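Local atomic coordinates of phytanoyl-CoA dioxygenase (Streptomyces malaysiense, PDB entry 6ZYL), a protein that hydroxylates the beta position of a residue in thioholgamide, as a non-heme monooxygenase that probably depends on iron and 2-oxoglutarate. Residues A[36-46]-A[200-211]; A[85-96]-A[230-238]. All blocks are in the same frame, centred on the assembly; numbering follows the deposited sequence.

Contact 1 of 2, residues A[36-46]-A[200-211]; sequences GFVFPVNALTH and VDVLLDAGQCSV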
loop_
_atom_site.group_PDB
_atom_site.type_symbol
_atom_site.label_atom_id
_atom_site.label_comp_id
_atom_site.label_asym_id
_atom_site.label_seq_id
_atom_site.Cartn_x
_atom_site.Cartn_y
_atom_site.Cartn_z
ATOM N N GLY A 36 -2.276 15.962 -3.081
ATOM C CA GLY A 36 -1.475 14.759 -3.103
ATOM C C GLY A 36 -2.085 13.597 -2.356
ATOM O O GLY A 36 -1.446 12.543 -2.250
ATOM N N PHE A 37 -3.294 13.763 -1.831
ATOM C CA PHE A 37 -4.012 12.710 -1.130
ATOM C C PHE A 37 -5.492 13.049 -1.196
ATOM O O PHE A 37 -5.879 14.155 -1.580
ATOM C CB PHE A 37 -3.537 12.569 0.322
ATOM C CG PHE A 37 -3.702 13.820 1.143
ATOM C CD1 PHE A 37 -4.956 14.226 1.572
ATOM C CD2 PHE A 37 -2.602 14.585 1.489
ATOM C CE1 PHE A 37 -5.110 15.374 2.323
ATOM C CE2 PHE A 37 -2.750 15.733 2.245
ATOM C CZ PHE A 37 -4.005 16.127 2.661
ATOM N N VAL A 38 -6.319 12.088 -0.801
ATOM C CA VAL A 38 -7.757 12.307 -0.709
ATOM C C VAL A 38 -8.320 11.268 0.257
ATOM O O VAL A 38 -8.089 10.064 0.095
ATOM C CB VAL A 38 -8.417 12.251 -2.102
ATOM C CG1 VAL A 38 -8.461 10.835 -2.641
ATOM C CG2 VAL A 38 -9.807 12.880 -2.048
ATOM N N PHE A 39 -9.017 11.725 1.295
ATOM C CA PHE A 39 -9.567 10.836 2.311
ATOM C C PHE A 39 -10.602 11.606 3.118
ATOM O O PHE A 39 -10.546 12.839 3.191
ATOM C CB PHE A 39 -8.465 10.287 3.235
ATOM C CG PHE A 39 -7.943 11.290 4.230
ATOM C CD1 PHE A 39 -8.570 11.468 5.453
ATOM C CD2 PHE A 39 -6.818 12.048 3.944
ATOM C CE1 PHE A 39 -8.093 12.388 6.368
ATOM C CE2 PHE A 39 -6.335 12.970 4.856
ATOM C CZ PHE A 39 -6.974 13.138 6.069
ATOM N N PRO A 40 -11.572 10.907 3.729
ATOM C CA PRO A 40 -11.789 9.462 3.558
ATOM C C PRO A 40 -12.502 9.171 2.242
ATOM O O PRO A 40 -13.236 10.027 1.765
ATOM C CB PRO A 40 -12.671 9.097 4.755
ATOM C CG PRO A 40 -13.475 10.349 4.997
ATOM C CD PRO A 40 -12.530 11.503 4.681
ATOM N N VAL A 41 -12.266 8.008 1.639
ATOM C CA VAL A 41 -13.141 7.497 0.590
ATOM C C VAL A 41 -13.714 6.178 1.098
ATOM O O VAL A 41 -13.002 5.370 1.706
ATOM C CB VAL A 41 -12.421 7.303 -0.765
ATOM C CG1 VAL A 41 -11.565 8.524 -1.101
ATOM C CG2 VAL A 41 -11.593 6.042 -0.768
ATOM N N ASN A 42 -15.011 5.982 0.891
ATOM C CA ASN A 42 -15.672 4.804 1.429
ATOM C C ASN A 42 -15.245 3.560 0.661
ATOM O O ASN A 42 -15.076 3.590 -0.562
ATOM C CB ASN A 42 -17.188 4.980 1.379
ATOM C CG ASN A 42 -17.692 5.950 2.435
ATOM O OD1 ASN A 42 -17.037 6.173 3.456
ATOM N ND2 ASN A 42 -18.860 6.531 2.195
ATOM N N ALA A 43 -15.050 2.467 1.394
ATOM C CA ALA A 43 -14.669 1.194 0.797
ATOM C C ALA A 43 -15.404 0.057 1.496
ATOM O O ALA A 43 -16.399 -0.462 0.979
ATOM C CB ALA A 43 -13.155 0.994 0.882
ATOM N N LEU A 44 -14.930 -0.326 2.675
ATOM C CA LEU A 44 -15.538 -1.395 3.450
ATOM C C LEU A 44 -16.438 -0.818 4.536
ATOM O O LEU A 44 -16.191 0.269 5.063
ATOM C CB LEU A 44 -14.465 -2.276 4.089
ATOM C CG LEU A 44 -13.888 -3.413 3.246
ATOM C CD1 LEU A 44 -13.384 -2.909 1.909
ATOM C CD2 LEU A 44 -12.770 -4.115 4.016
ATOM N N THR A 45 -17.496 -1.559 4.857
ATOM C CA THR A 45 -18.301 -1.238 6.024
ATOM C C THR A 45 -17.522 -1.575 7.294
ATOM O O THR A 45 -16.494 -2.258 7.261
ATOM C CB THR A 45 -19.620 -2.012 6.002
ATOM O OG1 THR A 45 -19.355 -3.417 6.106
ATOM C CG2 THR A 45 -20.392 -1.736 4.719
ATOM N N HIS A 46 -18.022 -1.088 8.431
ATOM C CA HIS A 46 -17.408 -1.452 9.705
ATOM C C HIS A 46 -17.381 -2.965 9.880
ATOM O O HIS A 46 -16.388 -3.528 10.356
ATOM C CB HIS A 46 -18.159 -0.800 10.867
ATOM C CG HIS A 46 -18.102 0.696 10.865
ATOM N ND1 HIS A 46 -17.209 1.407 11.637
ATOM C CD2 HIS A 46 -18.832 1.615 10.190
ATOM C CE1 HIS A 46 -17.390 2.701 11.435
ATOM N NE2 HIS A 46 -18.367 2.853 10.559
ATOM N N VAL A 200 -1.403 16.819 8.203
ATOM C CA VAL A 200 -2.788 16.367 8.281
ATOM C C VAL A 200 -2.801 14.934 8.792
ATOM O O VAL A 200 -2.286 14.027 8.126
ATOM C CB VAL A 200 -3.495 16.463 6.919
ATOM C CG1 VAL A 200 -4.974 16.132 7.062
ATOM C CG2 VAL A 200 -3.302 17.844 6.310
ATOM N N ASP A 201 -3.397 14.733 9.967
ATOM C CA ASP A 201 -3.591 13.392 10.501
ATOM C C ASP A 201 -4.597 12.629 9.646
ATOM O O ASP A 201 -5.674 13.143 9.332
ATOM C CB ASP A 201 -4.090 13.465 11.944
ATOM C CG ASP A 201 -2.964 13.547 12.957
ATOM O OD1 ASP A 201 -1.799 13.287 12.594
ATOM O OD2 ASP A 201 -3.252 13.863 14.130
ATOM N N VAL A 202 -4.258 11.395 9.282
ATOM C CA VAL A 202 -5.134 10.558 8.466
ATOM C C VAL A 202 -6.048 9.797 9.422
ATOM O O VAL A 202 -5.687 8.740 9.940
ATOM C CB VAL A 202 -4.340 9.616 7.560
ATOM C CG1 VAL A 202 -5.281 8.850 6.642
ATOM C CG2 VAL A 202 -3.319 10.404 6.752
ATOM N N LEU A 203 -7.241 10.338 9.646
ATOM C CA LEU A 203 -8.191 9.808 10.618
ATOM C C LEU A 203 -9.344 9.151 9.876
ATOM O O LEU A 203 -10.064 9.816 9.122
ATOM C CB LEU A 203 -8.696 10.919 11.536
ATOM C CG LEU A 203 -7.583 11.715 12.221
ATOM C CD1 LEU A 203 -8.145 12.908 12.976
ATOM C CD2 LEU A 203 -6.780 10.814 13.152
ATOM N N LEU A 204 -9.525 7.854 10.104
ATOM C CA LEU A 204 -10.463 7.061 9.329
ATOM C C LEU A 204 -11.292 6.169 10.237
ATOM O O LEU A 204 -10.781 5.618 11.215
ATOM C CB LEU A 204 -9.722 6.181 8.313
ATOM C CG LEU A 204 -8.776 6.858 7.322
ATOM C CD1 LEU A 204 -7.933 5.818 6.597
ATOM C CD2 LEU A 204 -9.570 7.692 6.337
ATOM N N ASP A 205 -12.573 6.030 9.904
ATOM C CA ASP A 205 -13.360 4.930 10.437
ATOM C C ASP A 205 -12.848 3.617 9.856
ATOM O O ASP A 205 -12.412 3.557 8.702
ATOM C CB ASP A 205 -14.839 5.098 10.090
ATOM C CG ASP A 205 -15.485 6.263 10.814
ATOM O OD1 ASP A 205 -14.864 6.814 11.748
ATOM O OD2 ASP A 205 -16.620 6.626 10.443
ATOM N N ALA A 206 -12.892 2.559 10.664
ATOM C CA ALA A 206 -12.555 1.232 10.162
ATOM C C ALA A 206 -13.378 0.933 8.916
ATOM O O ALA A 206 -14.601 1.097 8.908
ATOM C CB ALA A 206 -12.813 0.175 11.237
ATOM N N GLY A 207 -12.697 0.511 7.850
ATOM C CA GLY A 207 -13.315 0.256 6.573
ATOM C C GLY A 207 -13.078 1.345 5.546
ATOM O O GLY A 207 -13.067 1.059 4.342
ATOM N N GLN A 208 -12.908 2.585 5.992
ATOM C CA GLN A 208 -12.544 3.656 5.083
ATOM C C GLN A 208 -11.074 3.529 4.693
ATOM O O GLN A 208 -10.299 2.778 5.295
ATOM C CB GLN A 208 -12.799 5.020 5.724
ATOM C CG GLN A 208 -14.240 5.269 6.122
ATOM C CD GLN A 208 -14.446 6.654 6.701
ATOM O OE1 GLN A 208 -13.672 7.110 7.542
ATOM N NE2 GLN A 208 -15.490 7.334 6.248
ATOM N N CYS A 209 -10.683 4.288 3.676
ATOM C CA CYS A 209 -9.302 4.275 3.227
ATOM C C CYS A 209 -8.881 5.680 2.833
ATOM O O CYS A 209 -9.706 6.574 2.640
ATOM C CB CYS A 209 -9.100 3.310 2.052
ATOM S SG CYS A 209 -9.854 3.857 0.514
ATOM N N SER A 210 -7.569 5.861 2.740
ATOM C CA SER A 210 -6.957 7.074 2.230
ATOM C C SER A 210 -6.182 6.714 0.972
ATOM O O SER A 210 -5.613 5.621 0.874
ATOM C CB SER A 210 -6.028 7.707 3.267
ATOM O OG SER A 210 -5.437 8.885 2.754
ATOM N N VAL A 211 -6.183 7.622 0.003
ATOM C CA VAL A 211 -5.444 7.460 -1.243
ATOM C C VAL A 211 -4.438 8.596 -1.315
ATOM O O VAL A 211 -4.820 9.769 -1.241
ATOM C CB VAL A 211 -6.371 7.475 -2.468
ATOM C CG1 VAL A 211 -5.612 7.017 -3.709
ATOM C CG2 VAL A 211 -7.596 6.610 -2.223
HETATM O O HOH W 1 -16.414 2.142 7.327
#
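Val38 pairs with Val211 and Val41 with Cys209 where strand 37-41, at one edge of the larger sheet of the double-stranded beta-helix (jelly-roll) fold characteristic of PhyH-type oxygenases, runs antiparallel to strand 209-212. Both are hydrogen-bonded pairs, but the register slips by one residue between them, a beta bulge that takes in Phe39 and the cis-linked Pro40. In the second pair Val41 N reaches Cys209 O at 3.1 Å, nearly straight at 172°. Beyond the strands, Leu44 N donates to Gly207 O at 2.9 Å.

Apolar packing centres on Phe39. Its CG sits between the backbone N and the carbonyl carbon (chi1 75°), which lays the ring along residues 200-204, reaching strand 200-201 at the edge of the smaller sheet: Val202 CG1 makes a CH-pi contact over one face, 4.3 Å from the centroid, and Val200 CG1 meets the edge 3.7 Å from Phe39 CZ. Ser210 OG lies beside Phe39 CB but bonds to Tyr162.

Polar contacts gather at the type II turn 205-208. The Gln208 amide runs alongside Pro40, its OE1 accepting from Asp205 N at 2.8 Å, while NE2 gives a weak bond to Asn42 OD1. One water donates to both Leu44 O and Ala206 O, the latter at 2.6 Å.

Contact 2 of 2, residues A[85-96]-A[230-238]; sequences WADRIVHHPAIL and FNFAIDYIT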
loop_
_atom_site.group_PDB
_atom_site.type_symbol
_atom_site.label_atom_id
_atom_site.label_comp_id
_atom_site.label_asym_id
_atom_site.label_seq_id
_atom_site.Cartn_x
_atom_site.Cartn_y
_atom_site.Cartn_z
ATOM N N TRP A 85 -8.485 -12.968 1.729
ATOM C CA TRP A 85 -8.963 -11.702 2.277
ATOM C C TRP A 85 -8.300 -10.519 1.580
ATOM O O TRP A 85 -8.951 -9.504 1.309
ATOM C CB TRP A 85 -8.719 -11.646 3.787
ATOM C CG TRP A 85 -7.277 -11.557 4.186
ATOM C CD1 TRP A 85 -6.457 -12.593 4.523
ATOM C CD2 TRP A 85 -6.485 -10.368 4.298
ATOM N NE1 TRP A 85 -5.205 -12.125 4.834
ATOM C CE2 TRP A 85 -5.194 -10.761 4.702
ATOM C CE3 TRP A 85 -6.742 -9.008 4.092
ATOM C CZ2 TRP A 85 -4.163 -9.848 4.904
ATOM C CZ3 TRP A 85 -5.715 -8.101 4.291
ATOM C CH2 TRP A 85 -4.443 -8.526 4.696
ATOM N N ALA A 86 -7.003 -10.634 1.276
ATOM C CA ALA A 86 -6.318 -9.567 0.556
ATOM C C ALA A 86 -6.764 -9.517 -0.899
ATOM O O ALA A 86 -6.975 -8.433 -1.455
ATOM C CB ALA A 86 -4.805 -9.756 0.649
ATOM N N ASP A 87 -6.909 -10.682 -1.534
ATOM C CA ASP A 87 -7.425 -10.718 -2.898
ATOM C C ASP A 87 -8.777 -10.023 -2.986
ATOM O O ASP A 87 -9.049 -9.294 -3.948
ATOM C CB ASP A 87 -7.537 -12.167 -3.375
ATOM C CG ASP A 87 -8.365 -12.303 -4.640
ATOM O OD1 ASP A 87 -7.809 -12.098 -5.741
ATOM O OD2 ASP A 87 -9.570 -12.611 -4.533
ATOM N N ARG A 88 -9.636 -10.229 -1.986
ATOM C CA ARG A 88 -10.975 -9.651 -2.028
ATOM C C ARG A 88 -10.928 -8.130 -1.955
ATOM O O ARG A 88 -11.662 -7.447 -2.678
ATOM C CB ARG A 88 -11.820 -10.217 -0.887
ATOM C CG ARG A 88 -13.283 -9.798 -0.915
ATOM C CD ARG A 88 -14.076 -10.464 0.212
ATOM N NE ARG A 88 -13.647 -10.023 1.537
ATOM C CZ ARG A 88 -12.995 -10.784 2.410
ATOM N NH1 ARG A 88 -12.692 -12.042 2.111
ATOM N NH2 ARG A 88 -12.649 -10.290 3.591
ATOM N N ILE A 89 -10.064 -7.578 -1.101
ATOM C CA ILE A 89 -10.056 -6.132 -0.897
ATOM C C ILE A 89 -9.533 -5.416 -2.137
ATOM O O ILE A 89 -10.111 -4.420 -2.585
ATOM C CB ILE A 89 -9.238 -5.768 0.355
ATOM C CG1 ILE A 89 -9.950 -6.288 1.608
ATOM C CG2 ILE A 89 -9.039 -4.265 0.439
ATOM C CD1 ILE A 89 -9.245 -5.982 2.911
ATOM N N VAL A 90 -8.429 -5.905 -2.712
ATOM C CA VAL A 90 -7.847 -5.199 -3.848
ATOM C C VAL A 90 -8.761 -5.245 -5.067
ATOM O O VAL A 90 -8.575 -4.465 -6.008
ATOM C CB VAL A 90 -6.453 -5.750 -4.212
ATOM C CG1 VAL A 90 -5.550 -5.776 -2.984
ATOM C CG2 VAL A 90 -6.559 -7.133 -4.844
ATOM N N HIS A 91 -9.745 -6.141 -5.081
ATOM C CA HIS A 91 -10.728 -6.202 -6.155
ATOM C C HIS A 91 -12.056 -5.554 -5.778
ATOM O O HIS A 91 -13.002 -5.610 -6.568
ATOM C CB HIS A 91 -10.969 -7.658 -6.570
ATOM C CG HIS A 91 -9.824 -8.270 -7.317
ATOM N ND1 HIS A 91 -8.759 -8.873 -6.682
ATOM C CD2 HIS A 91 -9.576 -8.370 -8.644
ATOM C CE1 HIS A 91 -7.904 -9.317 -7.587
ATOM N NE2 HIS A 91 -8.375 -9.024 -8.785
ATOM N N HIS A 92 -12.143 -4.937 -4.606
ATOM C CA HIS A 92 -13.403 -4.364 -4.155
ATOM C C HIS A 92 -13.855 -3.266 -5.112
ATOM O O HIS A 92 -13.073 -2.352 -5.413
ATOM C CB HIS A 92 -13.250 -3.803 -2.744
ATOM C CG HIS A 92 -14.551 -3.510 -2.070
ATOM N ND1 HIS A 92 -15.321 -2.413 -2.388
ATOM C CD2 HIS A 92 -15.224 -4.176 -1.103
ATOM C CE1 HIS A 92 -16.411 -2.414 -1.644
ATOM N NE2 HIS A 92 -16.376 -3.473 -0.855
ATOM N N PRO A 93 -15.099 -3.307 -5.598
ATOM C CA PRO A 93 -15.516 -2.320 -6.610
ATOM C C PRO A 93 -15.438 -0.881 -6.137
ATOM O O PRO A 93 -15.143 0.010 -6.945
ATOM C CB PRO A 93 -16.965 -2.724 -6.928
ATOM C CG PRO A 93 -17.078 -4.161 -6.498
ATOM C CD PRO A 93 -16.151 -4.302 -5.317
ATOM N N ALA A 94 -15.707 -0.614 -4.856
ATOM C CA ALA A 94 -15.631 0.759 -4.366
ATOM C C ALA A 94 -14.214 1.304 -4.489
ATOM O O ALA A 94 -14.012 2.462 -4.872
ATOM C CB ALA A 94 -16.111 0.831 -2.917
ATOM N N ILE A 95 -13.215 0.478 -4.170
ATOM C CA ILE A 95 -11.829 0.919 -4.285
ATOM C C ILE A 95 -11.449 1.081 -5.752
ATOM O O ILE A 95 -10.858 2.092 -6.150
ATOM C CB ILE A 95 -10.890 -0.062 -3.558
ATOM C CG1 ILE A 95 -11.201 -0.063 -2.057
ATOM C CG2 ILE A 95 -9.439 0.314 -3.805
ATOM C CD1 ILE A 95 -10.440 -1.100 -1.253
ATOM N N LEU A 96 -11.795 0.095 -6.583
ATOM C CA LEU A 96 -11.456 0.181 -8.000
ATOM C C LEU A 96 -12.128 1.382 -8.659
ATOM O O LEU A 96 -11.519 2.061 -9.495
ATOM C CB LEU A 96 -11.851 -1.110 -8.714
ATOM C CG LEU A 96 -11.096 -2.374 -8.302
ATOM C CD1 LEU A 96 -11.505 -3.546 -9.196
ATOM C CD2 LEU A 96 -9.592 -2.170 -8.345
ATOM N N PHE A 230 -4.180 -1.519 12.447
ATOM C CA PHE A 230 -3.986 -2.372 11.279
ATOM C C PHE A 230 -4.391 -1.614 10.024
ATOM O O PHE A 230 -5.541 -1.180 9.904
ATOM C CB PHE A 230 -4.805 -3.664 11.383
ATOM C CG PHE A 230 -4.264 -4.660 12.364
ATOM C CD1 PHE A 230 -4.356 -4.430 13.725
ATOM C CD2 PHE A 230 -3.680 -5.836 11.926
ATOM C CE1 PHE A 230 -3.863 -5.346 14.631
ATOM C CE2 PHE A 230 -3.182 -6.756 12.827
ATOM C CZ PHE A 230 -3.274 -6.511 14.183
ATOM N N ASN A 231 -3.464 -1.490 9.077
ATOM C CA ASN A 231 -3.742 -0.855 7.798
ATOM C C ASN A 231 -3.196 -1.718 6.669
ATOM O O ASN A 231 -2.119 -2.311 6.786
ATOM C CB ASN A 231 -3.144 0.547 7.745
ATOM C CG ASN A 231 -3.820 1.497 8.719
ATOM O OD1 ASN A 231 -3.483 1.532 9.903
ATOM N ND2 ASN A 231 -4.792 2.258 8.227
ATOM N N PHE A 232 -3.963 -1.791 5.586
ATOM C CA PHE A 232 -3.664 -2.618 4.422
ATOM C C PHE A 232 -3.504 -1.677 3.235
ATOM O O PHE A 232 -4.469 -1.024 2.821
ATOM C CB PHE A 232 -4.779 -3.640 4.201
ATOM C CG PHE A 232 -4.599 -4.493 2.984
ATOM C CD1 PHE A 232 -3.588 -5.439 2.922
ATOM C CD2 PHE A 232 -5.458 -4.364 1.907
ATOM C CE1 PHE A 232 -3.431 -6.229 1.798
ATOM C CE2 PHE A 232 -5.305 -5.150 0.782
ATOM C CZ PHE A 232 -4.292 -6.084 0.728
ATOM N N ALA A 233 -2.287 -1.595 2.702
ATOM C CA ALA A 233 -1.942 -0.635 1.662
ATOM C C ALA A 233 -1.837 -1.331 0.313
ATOM O O ALA A 233 -1.265 -2.418 0.203
ATOM C CB ALA A 233 -0.621 0.067 1.987
ATOM N N ILE A 234 -2.381 -0.685 -0.716
ATOM C CA ILE A 234 -2.462 -1.255 -2.054
ATOM C C ILE A 234 -1.900 -0.239 -3.034
ATOM O O ILE A 234 -2.389 0.894 -3.104
ATOM C CB ILE A 234 -3.903 -1.617 -2.448
ATOM C CG1 ILE A 234 -4.631 -2.313 -1.300
ATOM C CG2 ILE A 234 -3.909 -2.499 -3.690
ATOM C CD1 ILE A 234 -6.148 -2.302 -1.456
ATOM N N ASP A 235 -0.888 -0.642 -3.794
ATOM C CA ASP A 235 -0.324 0.203 -4.838
ATOM C C ASP A 235 -1.022 -0.095 -6.159
ATOM O O ASP A 235 -0.925 -1.212 -6.679
ATOM C CB ASP A 235 1.179 -0.021 -4.966
ATOM C CG ASP A 235 1.952 0.582 -3.818
ATOM O OD1 ASP A 235 1.597 1.701 -3.392
ATOM O OD2 ASP A 235 2.903 -0.065 -3.333
ATOM N N TYR A 236 -1.737 0.894 -6.685
ATOM C CA TYR A 236 -2.384 0.796 -7.983
ATOM C C TYR A 236 -1.586 1.596 -9.004
ATOM O O TYR A 236 -1.114 2.699 -8.713
ATOM C CB TYR A 236 -3.825 1.310 -7.921
ATOM C CG TYR A 236 -4.763 0.395 -7.163
ATOM C CD1 TYR A 236 -5.392 -0.668 -7.798
ATOM C CD2 TYR A 236 -5.014 0.592 -5.812
ATOM C CE1 TYR A 236 -6.250 -1.510 -7.107
ATOM C CE2 TYR A 236 -5.869 -0.243 -5.112
ATOM C CZ TYR A 236 -6.485 -1.291 -5.766
ATOM O OH TYR A 236 -7.334 -2.122 -5.073
ATOM N N ILE A 237 -1.430 1.024 -10.197
ATOM C CA ILE A 237 -0.727 1.670 -11.296
ATOM C C ILE A 237 -1.540 1.469 -12.566
ATOM O O ILE A 237 -2.420 0.610 -12.638
ATOM C CB ILE A 237 0.704 1.114 -11.497
ATOM C CG1 ILE A 237 0.649 -0.371 -11.871
ATOM C CG2 ILE A 237 1.545 1.316 -10.250
ATOM C CD1 ILE A 237 1.997 -0.966 -12.259
ATOM N N THR A 238 -1.232 2.271 -13.572
ATOM C CA THR A 238 -1.710 2.062 -14.928
ATOM C C THR A 238 -0.593 1.488 -15.784
ATOM O O THR A 238 0.575 1.467 -15.381
ATOM C CB THR A 238 -2.204 3.379 -15.532
ATOM O OG1 THR A 238 -1.086 4.115 -16.041
ATOM C CG2 THR A 238 -2.944 4.209 -14.496
#
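A helix-on-sheet layer forms where helix 84-90 and the start of helix 93-103 lie over strand 229-237, with Phe232, Ile234 and Tyr236 rising from the strand toward them. Trp85 and Phe232 make a T-shaped pair: the edge of the indole six-membered ring, through CZ3 and CH2, is directed at the phenyl face, with the planes at 61° and Trp85 CH2 3.7 Å from Phe232 CD1. The phenyl reaches this position because its CG is anti to the backbone N (chi1 177°). Ala86 CB meets Phe232 CZ at 3.7 Å, Val90 CG1 comes to the ring edge, and Ile89 CG2 reaches CE2 obliquely. An alanine in place of Phe232 would probably leave the Trp85 edge without its aromatic face and open a gap beneath Ala86, Ile89 and Val90.

Strand 229-237 is an inner strand of the large sheet in the double-stranded beta-helix (jelly-roll) core of this PhyH-type protein, bordered by strands 143-149 and 107-117, and the helical segment packs on one of the sheet's faces. The axes of helix 85-90 and strand 230-237 approach to 10.1 Å at 56°, and Phe232, Ile234 and Val90 help to fill the distance between them. Val90 CG1 also packs on Ile234 CG2 at 3.7 Å, and Ile234 CD1 lies against Ile89 CG2.

Tyr236 supplies the polar link. Its OH donates to Val90 O at 2.8 Å, close to the plane of its own ring, at the turn from one helix to the next. Ile95 CG2 and Leu96 CD2 approach the tyrosine on its CE2 and CE1 sides, and Leu96 CD2 lies 3.6 Å from Tyr236 CE1. At the same turn His92 ND1 caps helix 93-103 by accepting from Ala94 N at 3.1 Å.

In the fold
Contacts 1 and 2 have centres about 13 Å apart and share the large mixed sheet. Contact 1 lies at one edge of it, where strand 37-41 pairs with strand 209-212, and through strand 200-201 also reaches the four-stranded sheet; contact 2 lies further in, on strand 229-237, with strand 143-149 between the two. Along the chain their segments alternate, 36-46, 85-96, 200-211 and 230-238, so the N-terminal region is tied to the later strands. The contacts also meet directly: residues 42-44 touch the N-cap and first turn of helix 93-103, with Ala43 CB against Ile95 CG1, so the edge strand's exit packs against the start of the helix that lies over the sheet.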